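Local coordinates for cyclopenase asqI (Emericella nidulans, PDB 5YY3), which is a zinc-dependent cyclopenase that converts 4'-methoxycyclopenin into 4'-methoxyviridicatin, releasing methyl isocyanate, in fungal aspoquinolone biosynthesis, at residues 306-311 against 349-354; 76-81 against 356-361; 487-492 against 577-582. All blocks are in the same frame, centred on the assembly; numbering follows the deposited sequence.

Contact 1: 306-311 against 349-354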
loop_
_atom_site.group_PDB
_atom_site.type_symbol
_atom_site.label_atom_id
_atom_site.label_comp_id
_atom_site.label_asym_id
_atom_site.label_seq_id
_atom_site.Cartn_x
_atom_site.Cartn_y
_atom_site.Cartn_z
ATOM N N GLN A 306 -6.309 40.756 -25.279
ATOM C CA GLN A 306 -7.592 41.459 -25.422
ATOM C C GLN A 306 -8.748 40.482 -25.341
ATOM O O GLN A 306 -8.627 39.351 -25.801
ATOM C CB GLN A 306 -7.726 42.187 -26.779
ATOM C CG GLN A 306 -6.466 42.718 -27.427
ATOM C CD GLN A 306 -6.607 42.860 -28.946
ATOM O OE1 GLN A 306 -7.587 42.398 -29.549
ATOM N NE2 GLN A 306 -5.610 43.477 -29.567
ATOM N N PHE A 307 -9.889 40.928 -24.823
ATOM C CA PHE A 307 -11.138 40.205 -25.057
ATOM C C PHE A 307 -11.998 40.975 -26.074
ATOM O O PHE A 307 -12.286 42.159 -25.885
ATOM C CB PHE A 307 -11.910 39.983 -23.749
ATOM C CG PHE A 307 -11.387 38.829 -22.917
ATOM C CD1 PHE A 307 -11.880 37.549 -23.095
ATOM C CD2 PHE A 307 -10.386 39.028 -21.977
ATOM C CE1 PHE A 307 -11.404 36.495 -22.348
ATOM C CE2 PHE A 307 -9.904 37.974 -21.221
ATOM C CZ PHE A 307 -10.410 36.706 -21.408
ATOM N N GLU A 308 -12.402 40.296 -27.148
ATOM C CA GLU A 308 -13.186 40.928 -28.203
ATOM C C GLU A 308 -14.531 41.412 -27.695
ATOM O O GLU A 308 -15.204 40.757 -26.892
ATOM C CB GLU A 308 -13.399 39.979 -29.392
ATOM C CG GLU A 308 -12.126 39.664 -30.171
ATOM C CD GLU A 308 -11.324 40.903 -30.520
ATOM O OE1 GLU A 308 -11.910 41.867 -31.066
ATOM O OE2 GLU A 308 -10.101 40.920 -30.236
ATOM N N THR A 309 -14.900 42.582 -28.195
ATOM C CA THR A 309 -16.143 43.245 -27.869
ATOM C C THR A 309 -17.107 42.980 -29.037
ATOM O O THR A 309 -16.702 42.485 -30.090
ATOM C CB THR A 309 -15.869 44.769 -27.599
ATOM O OG1 THR A 309 -15.361 44.931 -26.266
ATOM C CG2 THR A 309 -17.101 45.656 -27.757
ATOM N N THR A 310 -18.388 43.248 -28.821
ATOM C CA THR A 310 -19.399 43.210 -29.870
ATOM C C THR A 310 -19.112 44.185 -31.036
ATOM O O THR A 310 -19.642 44.015 -32.139
ATOM C CB THR A 310 -20.787 43.525 -29.265
ATOM O OG1 THR A 310 -21.816 42.997 -30.103
ATOM C CG2 THR A 310 -20.970 45.037 -29.059
ATOM N N SER A 311 -18.282 45.201 -30.803
ATOM C CA SER A 311 -17.947 46.151 -31.863
ATOM C C SER A 311 -16.498 45.988 -32.346
ATOM O O SER A 311 -15.541 46.127 -31.576
ATOM C CB SER A 311 -18.207 47.586 -31.396
ATOM O OG SER A 311 -17.470 47.899 -30.230
ATOM N N GLU A 349 -20.312 37.745 -25.625
ATOM C CA GLU A 349 -20.742 36.564 -24.877
ATOM C C GLU A 349 -20.862 35.309 -25.730
ATOM O O GLU A 349 -20.949 34.207 -25.207
ATOM C CB GLU A 349 -22.088 36.824 -24.200
ATOM C CG GLU A 349 -22.171 38.177 -23.522
ATOM C CD GLU A 349 -23.367 38.288 -22.604
ATOM O OE1 GLU A 349 -24.088 37.277 -22.457
ATOM O OE2 GLU A 349 -23.570 39.379 -22.020
ATOM N N GLU A 350 -20.893 35.464 -27.043
ATOM C CA GLU A 350 -20.986 34.294 -27.901
ATOM C C GLU A 350 -19.615 33.659 -28.028
ATOM O O GLU A 350 -19.489 32.452 -28.159
ATOM C CB GLU A 350 -21.550 34.665 -29.281
ATOM C CG GLU A 350 -23.017 35.113 -29.224
ATOM C CD GLU A 350 -23.953 33.983 -28.800
ATOM O OE1 GLU A 350 -23.658 32.816 -29.146
ATOM O OE2 GLU A 350 -24.961 34.252 -28.101
ATOM N N ARG A 351 -18.584 34.488 -27.976
ATOM C CA ARG A 351 -17.229 34.008 -28.153
ATOM C C ARG A 351 -16.690 33.354 -26.859
ATOM O O ARG A 351 -16.063 32.287 -26.907
ATOM C CB ARG A 351 -16.323 35.156 -28.613
ATOM C CG ARG A 351 -14.986 34.678 -29.138
ATOM C CD ARG A 351 -14.199 35.775 -29.817
ATOM N NE ARG A 351 -15.059 36.626 -30.633
ATOM C CZ ARG A 351 -14.623 37.392 -31.632
ATOM N NH1 ARG A 351 -13.334 37.389 -31.955
ATOM N NH2 ARG A 351 -15.474 38.153 -32.314
ATOM N N TYR A 352 -16.958 33.967 -25.705
ATOM C CA TYR A 352 -16.386 33.478 -24.451
ATOM C C TYR A 352 -17.393 32.738 -23.547
ATOM O O TYR A 352 -16.992 31.955 -22.679
ATOM C CB TYR A 352 -15.728 34.651 -23.709
ATOM C CG TYR A 352 -14.775 35.408 -24.616
ATOM C CD1 TYR A 352 -13.621 34.803 -25.097
ATOM C CD2 TYR A 352 -15.052 36.709 -25.031
ATOM C CE1 TYR A 352 -12.752 35.486 -25.950
ATOM C CE2 TYR A 352 -14.190 37.399 -25.884
ATOM C CZ TYR A 352 -13.045 36.782 -26.331
ATOM O OH TYR A 352 -12.189 37.438 -27.174
ATOM N N GLY A 353 -18.686 32.977 -23.739
ATOM C CA GLY A 353 -19.716 32.187 -23.080
ATOM C C GLY A 353 -19.807 32.269 -21.565
ATOM O O GLY A 353 -19.516 33.308 -20.954
ATOM N N ASN A 354 -20.231 31.158 -20.964
ATOM C CA ASN A 354 -20.329 31.008 -19.512
ATOM C C ASN A 354 -19.655 29.709 -19.059
ATOM O O ASN A 354 -20.322 28.784 -18.590
ATOM C CB ASN A 354 -21.803 31.019 -19.069
ATOM C CG ASN A 354 -21.956 31.071 -17.565
ATOM O OD1 ASN A 354 -20.965 31.194 -16.842
ATOM N ND2 ASN A 354 -23.192 31.015 -17.082
#
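The backbone N of Glu-308 gives its hydrogen to Tyr-352 OH, 2.9 Å away, in a bond that is nearly straight at 164°. Its donor comes in at the edge of the tyrosine ring, near the ring plane. The hydroxyl at the tip of a buried side chain serves here as acceptor for a main-chain N-H just past the short strand 306-307. The residue before it supplies the apolar half of the contact. Phe-307 turns its edge to the face of Tyr-352 in a T-shaped pair, ring centres 4.8 Å apart and planes at 75°. CD1 does most of the touching: it stands over the middle of the tyrosine ring, 3.5 Å from Tyr-352 CZ and within 3.9 Å of all six ring carbons, while Phe-307 CE1 lies nearest the CD1 and CE1 side. The opposite face of the tyrosine is covered by CB of its own neighbour, Arg-351.

Arg-351 crosses the Glu-308 side chain. Its guanidinium is covered on one face by the aliphatic root of the glutamate, Glu-308 CB sitting 3.6 Å from Arg-351 CZ over the centre of the plane. Over the same face Glu-308 CG comes closest, 3.1 Å from Arg-351 NH1. The glutamate chain, bent at chi2 (-48°), then carries CD away, and OE1 stays 4.8 Å from Arg-351 NH1. The ion pair of this arginine is made instead with Asp-348.

Helix 288-304 packs on both rings through Ala-301, and Ile-330 of helix 323-331 also touches both. Within the hemocyanin-type copper-domain region, the contact thus joins the end of a two-stranded ribbon to the short helix 349-352. Its chemistry is mainly aromatic, with one directional bond fixing the tyrosine tip, while the opposite charges of Glu-308 and Arg-351 probably add only a diffuse attraction.

Contact 2: 76-81 against 356-361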
loop_
_atom_site.group_PDB
_atom_site.type_symbol
_atom_site.label_atom_id
_atom_site.label_comp_id
_atom_site.label_asym_id
_atom_site.label_seq_id
_atom_site.Cartn_x
_atom_site.Cartn_y
_atom_site.Cartn_z
ATOM N N SER A 76 -27.699 24.599 -13.004
ATOM C CA SER A 76 -27.990 25.044 -14.369
ATOM C C SER A 76 -28.073 26.579 -14.486
ATOM O O SER A 76 -28.841 27.229 -13.767
ATOM C CB SER A 76 -29.295 24.413 -14.863
ATOM O OG SER A 76 -29.773 25.101 -16.008
ATOM N N PRO A 77 -27.278 27.161 -15.393
ATOM C CA PRO A 77 -27.296 28.621 -15.562
ATOM C C PRO A 77 -28.696 29.181 -15.852
ATOM O O PRO A 77 -29.043 30.241 -15.318
ATOM C CB PRO A 77 -26.351 28.843 -16.744
ATOM C CG PRO A 77 -25.396 27.689 -16.652
ATOM C CD PRO A 77 -26.215 26.524 -16.185
ATOM N N GLU A 78 -29.486 28.472 -16.658
ATOM C CA GLU A 78 -30.862 28.884 -16.930
ATOM C C GLU A 78 -31.698 28.926 -15.652
ATOM O O GLU A 78 -32.439 29.884 -15.404
ATOM C CB GLU A 78 -31.514 27.951 -17.949
ATOM C CG GLU A 78 -30.981 28.134 -19.361
ATOM C CD GLU A 78 -29.606 27.506 -19.572
ATOM O OE1 GLU A 78 -29.155 26.719 -18.710
ATOM O OE2 GLU A 78 -28.981 27.796 -20.611
ATOM N N HIS A 79 -31.572 27.888 -14.835
ATOM C CA HIS A 79 -32.322 27.825 -13.597
ATOM C C HIS A 79 -31.806 28.846 -12.583
ATOM O O HIS A 79 -32.565 29.318 -11.740
ATOM C CB HIS A 79 -32.255 26.424 -12.994
ATOM C CG HIS A 79 -33.054 25.406 -13.739
ATOM N ND1 HIS A 79 -34.135 24.759 -13.181
ATOM C CD2 HIS A 79 -32.921 24.904 -14.991
ATOM C CE1 HIS A 79 -34.641 23.911 -14.060
ATOM N NE2 HIS A 79 -33.920 23.977 -15.164
ATOM N N LEU A 80 -30.518 29.170 -12.643
ATOM C CA LEU A 80 -29.955 30.138 -11.694
ATOM C C LEU A 80 -30.483 31.529 -12.014
ATOM O O LEU A 80 -30.736 32.330 -11.114
ATOM C CB LEU A 80 -28.418 30.118 -11.720
ATOM C CG LEU A 80 -27.801 28.830 -11.146
ATOM C CD1 LEU A 80 -26.355 28.644 -11.576
ATOM C CD2 LEU A 80 -27.908 28.802 -9.619
ATOM N N GLU A 81 -30.667 31.800 -13.299
ATOM C CA GLU A 81 -31.269 33.055 -13.746
ATOM C C GLU A 81 -32.643 33.244 -13.108
ATOM O O GLU A 81 -32.968 34.322 -12.598
ATOM C CB GLU A 81 -31.386 33.075 -15.272
ATOM C CG GLU A 81 -30.873 34.352 -15.911
ATOM C CD GLU A 81 -30.977 34.327 -17.434
ATOM O OE1 GLU A 81 -31.752 35.138 -17.999
ATOM O OE2 GLU A 81 -30.276 33.498 -18.063
ATOM N N HIS A 356 -17.510 28.535 -16.626
ATOM C CA HIS A 356 -17.462 27.993 -15.272
ATOM C C HIS A 356 -18.772 27.313 -14.913
ATOM O O HIS A 356 -18.787 26.157 -14.480
ATOM C CB HIS A 356 -17.156 29.083 -14.235
ATOM C CG HIS A 356 -17.402 28.651 -12.820
ATOM N ND1 HIS A 356 -16.762 27.569 -12.250
ATOM C CD2 HIS A 356 -18.238 29.136 -11.868
ATOM C CE1 HIS A 356 -17.184 27.414 -11.005
ATOM N NE2 HIS A 356 -18.079 28.355 -10.750
ATOM N N ASN A 357 -19.877 28.023 -15.099
ATOM C CA ASN A 357 -21.165 27.501 -14.641
ATOM C C ASN A 357 -21.734 26.406 -15.557
ATOM O O ASN A 357 -22.394 25.482 -15.089
ATOM C CB ASN A 357 -22.164 28.650 -14.475
ATOM C CG ASN A 357 -21.739 29.635 -13.388
ATOM O OD1 ASN A 357 -21.986 29.416 -12.198
ATOM N ND2 ASN A 357 -21.091 30.719 -13.793
ATOM N N TYR A 358 -21.473 26.476 -16.856
ATOM C CA TYR A 358 -21.886 25.359 -17.705
ATOM C C TYR A 358 -20.987 24.161 -17.442
ATOM O O TYR A 358 -21.429 23.002 -17.534
ATOM C CB TYR A 358 -21.868 25.737 -19.186
ATOM C CG TYR A 358 -23.120 26.442 -19.626
ATOM C CD1 TYR A 358 -24.359 25.828 -19.501
ATOM C CD2 TYR A 358 -23.068 27.714 -20.189
ATOM C CE1 TYR A 358 -25.520 26.466 -19.916
ATOM C CE2 TYR A 358 -24.221 28.357 -20.607
ATOM C CZ TYR A 358 -25.443 27.722 -20.469
ATOM O OH TYR A 358 -26.594 28.358 -20.870
ATOM N N GLY A 359 -19.732 24.432 -17.102
ATOM C CA GLY A 359 -18.813 23.369 -16.720
ATOM C C GLY A 359 -19.291 22.573 -15.517
ATOM O O GLY A 359 -19.292 21.332 -15.542
ATOM N N LEU A 360 -19.697 23.282 -14.464
ATOM C CA LEU A 360 -20.247 22.636 -13.270
ATOM C C LEU A 360 -21.486 21.843 -13.647
ATOM O O LEU A 360 -21.712 20.732 -13.139
ATOM C CB LEU A 360 -20.593 23.667 -12.180
ATOM C CG LEU A 360 -19.397 24.400 -11.561
ATOM C CD1 LEU A 360 -19.851 25.311 -10.430
ATOM C CD2 LEU A 360 -18.363 23.406 -11.078
ATOM N N GLY A 361 -22.277 22.430 -14.547
ATOM C CA GLY A 361 -23.477 21.800 -15.080
ATOM C C GLY A 361 -23.224 20.466 -15.760
ATOM O O GLY A 361 -24.053 19.551 -15.671
#
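With CG of Tyr-358 anti to its carbonyl carbon and the Glu-78 chain bent at chi2 (76°), which turns CD toward the tyrosine, hydroxyl and carboxylate come together. The two groups belong to a helix-helix contact at the first turn of helix 77-92, which crosses helix 355-367; the axes of the two short segments pass 10.7 Å apart at closest, with their directions at 116°. Helix 355-367 belongs to the hemocyanin-type, mainly helical domain of the tyrosinase family.

Pro-77, the first residue of its helix, carries the apolar part. Its CG stands over one face of the Tyr-358 ring in a CH-pi contact, 3.6 Å from the centroid and displaced toward the rim on the CD1 and CE1 side. CB of the proline lies above the rim near CZ and CE1, while CD stays outside the ring, nearest CE1 and CD1. The same CG also touches Asn-357 CB at 4.0 Å, so one proline atom touches two successive side chains. Leu-80, one turn further on, makes a looser approach, its CD1 being 4.5 Å from Asn-357 OD1.

ND2 of Asn-357 is hydrogen-bonded to Asp-332 OD1 and Asn-354 OD1. Its side chain lies about 7 Å from that of His-190, a zinc ligand, which places the helix pair near the metal site although the contact itself lies at the surface. Trp-294 also meets the Tyr-358 ring.

Beyond the proline, the tyrosine hydroxyl reaches the carboxylate at the ring's edge, near its plane. The carboxylate and ring planes stand 46° apart, and Tyr-358 OH donates to Glu-78 OE2 in a hydrogen bond modelled at 2.5 Å, a length whose exact value is doubtful.

Contact 3: 487-492 against 577-582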
loop_
_atom_site.group_PDB
_atom_site.type_symbol
_atom_site.label_atom_id
_atom_site.label_comp_id
_atom_site.label_asym_id
_atom_site.label_seq_id
_atom_site.Cartn_x
_atom_site.Cartn_y
_atom_site.Cartn_z
ATOM N N GLN A 487 4.073 55.809 11.046
ATOM C CA GLN A 487 4.224 55.025 9.818
ATOM C C GLN A 487 3.254 53.856 9.844
ATOM O O GLN A 487 3.292 53.033 10.763
ATOM C CB GLN A 487 5.647 54.503 9.657
ATOM C CG GLN A 487 5.878 53.786 8.343
ATOM C CD GLN A 487 7.345 53.465 8.126
ATOM O OE1 GLN A 487 8.138 53.526 9.056
ATOM N NE2 GLN A 487 7.713 53.148 6.897
ATOM N N THR A 488 2.380 53.785 8.850
ATOM C CA THR A 488 1.441 52.684 8.768
ATOM C C THR A 488 1.762 51.772 7.599
ATOM O O THR A 488 1.867 52.219 6.477
ATOM C CB THR A 488 0.017 53.191 8.641
ATOM O OG1 THR A 488 -0.375 53.753 9.899
ATOM C CG2 THR A 488 -0.934 52.040 8.280
ATOM N N LEU A 489 1.929 50.486 7.874
ATOM C CA LEU A 489 2.244 49.511 6.832
ATOM C C LEU A 489 1.415 48.251 7.038
ATOM O O LEU A 489 0.759 48.091 8.057
ATOM C CB LEU A 489 3.742 49.200 6.836
ATOM C CG LEU A 489 4.178 48.686 8.202
ATOM C CD1 LEU A 489 4.457 47.188 8.186
ATOM C CD2 LEU A 489 5.355 49.487 8.747
ATOM N N THR A 490 1.427 47.377 6.049
ATOM C CA THR A 490 0.667 46.138 6.125
ATOM C C THR A 490 1.610 44.945 5.985
ATOM O O THR A 490 2.451 44.905 5.078
ATOM C CB THR A 490 -0.432 46.074 5.041
ATOM O OG1 THR A 490 -1.383 47.121 5.259
ATOM C CG2 THR A 490 -1.167 44.717 5.069
ATOM N N LEU A 491 1.485 43.999 6.917
ATOM C CA LEU A 491 2.281 42.770 6.906
ATOM C C LEU A 491 1.460 41.666 6.259
ATOM O O LEU A 491 0.324 41.410 6.671
ATOM C CB LEU A 491 2.693 42.363 8.321
ATOM C CG LEU A 491 3.650 43.283 9.071
ATOM C CD1 LEU A 491 3.919 42.716 10.434
ATOM C CD2 LEU A 491 4.949 43.450 8.298
ATOM N N ARG A 492 2.033 41.020 5.246
ATOM C CA ARG A 492 1.337 39.961 4.530
ATOM C C ARG A 492 2.057 38.629 4.689
ATOM O O ARG A 492 3.198 38.473 4.236
ATOM C CB ARG A 492 1.206 40.319 3.049
ATOM C CG ARG A 492 0.597 41.677 2.818
ATOM C CD ARG A 492 0.703 42.075 1.372
ATOM N NE ARG A 492 0.059 43.357 1.154
ATOM C CZ ARG A 492 -1.209 43.502 0.802
ATOM N NH1 ARG A 492 -1.964 42.430 0.608
ATOM N NH2 ARG A 492 -1.712 44.717 0.639
ATOM N N CYS A 577 6.953 36.773 4.641
ATOM C CA CYS A 577 6.304 37.979 5.108
ATOM C C CYS A 577 6.825 39.163 4.309
ATOM O O CYS A 577 8.036 39.382 4.193
ATOM C CB CYS A 577 6.531 38.196 6.611
ATOM S SG CYS A 577 5.438 39.511 7.286
ATOM N N ILE A 578 5.903 39.910 3.723
ATOM C CA ILE A 578 6.270 41.119 3.007
ATOM C C ILE A 578 5.591 42.317 3.681
ATOM O O ILE A 578 4.459 42.214 4.171
ATOM C CB ILE A 578 5.894 41.026 1.491
ATOM C CG1 ILE A 578 6.306 42.298 0.739
ATOM C CG2 ILE A 578 4.413 40.746 1.290
ATOM C CD1 ILE A 578 6.133 42.185 -0.770
ATOM N N ALA A 579 6.298 43.442 3.752
ATOM C CA ALA A 579 5.691 44.666 4.263
ATOM C C ALA A 579 5.371 45.608 3.108
ATOM O O ALA A 579 6.254 46.003 2.342
ATOM C CB ALA A 579 6.612 45.351 5.288
ATOM N N THR A 580 4.104 45.964 2.964
ATOM C CA THR A 580 3.745 46.886 1.902
ATOM C C THR A 580 3.261 48.219 2.450
ATOM O O THR A 580 2.705 48.298 3.550
ATOM C CB THR A 580 2.655 46.289 0.960
ATOM O OG1 THR A 580 1.477 45.957 1.708
ATOM C CG2 THR A 580 3.180 45.047 0.267
ATOM N N ASP A 581 3.517 49.268 1.680
ATOM C CA ASP A 581 2.819 50.538 1.842
ATOM C C ASP A 581 1.608 50.562 0.930
ATOM O O ASP A 581 1.756 50.575 -0.283
ATOM C CB ASP A 581 3.724 51.722 1.506
ATOM C CG ASP A 581 3.014 53.055 1.661
ATOM O OD1 ASP A 581 2.212 53.203 2.611
ATOM O OD2 ASP A 581 3.249 53.948 0.821
ATOM N N ASP A 582 0.418 50.581 1.518
ATOM C CA ASP A 582 -0.823 50.512 0.747
ATOM C C ASP A 582 -1.526 51.863 0.563
ATOM O O ASP A 582 -2.636 51.909 0.036
ATOM C CB ASP A 582 -1.783 49.522 1.413
ATOM C CG ASP A 582 -1.276 48.088 1.354
ATOM O OD1 ASP A 582 -0.459 47.779 0.454
ATOM O OD2 ASP A 582 -1.698 47.275 2.204
HETATM O O HOH W 1 -0.190 50.829 4.266
#
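Arg-492 crosses to the neighbouring strand from its root outward: its CB packs on Ile-578 CG2 at 3.7 Å, the two side chains running side by side. Here strands 487-497 and 571-580 pair antiparallel in the sheet of the hemocyanin Ig-like region, with Thr-490 opposite Thr-580 and Arg-492 opposite Ile-578 as hydrogen-bonded pairs. Arg-492 CG passes Ile-578 O at 4.1 Å. The chain stays extended from CG to NE, and CD passes Ile-578 CG2 and Thr-580 OG1. NE then donates to Thr-580 OG1, 3.0 Å away and in the guanidinium plane, in a bond of 171°. At the tip NH2 meets Asp-582 in a salt bridge, with weak hydrogen bonds to both carboxylate oxygens and the two planes 67° apart. NH1 pairs instead with Asp-598.

Thr-580 links these groups, since its OG1 also donates to Asp-582 OD1, meeting the carboxylate from above its plane. Arg-492, Ile-578, Thr-490 and Thr-580 share one face of the sheet; Asp-582 follows in the loop. On the other face, Leu-491 and Ala-579 form the non-hydrogen-bonded pair, covered by strand 422-431. There Leu-491 CD2 touches Ala-579 CB at 3.9 Å.

Contacts 1 and 2 lie on the same side of the chain's centre and touch through Asn-354 and Pro-77: helices 349-352 and 355-367 follow in sequence, and contact 1 is nested inside the loop closed by contact 2. Contact 3 stands apart in the Ig-like region, its centre about 40 Å from that of contact 2 and across the centre of the chain. It is the buried one of the three, contact 1 being partly buried and contact 2 at the surface. Contacts 1 and 2 both centre on a tyrosine, whose hydroxyl accepts from the backbone in contact 1 and donates to a carboxylate in contact 2. Contact 3 instead combines regular backbone pairing with an arginine-aspartate bridge.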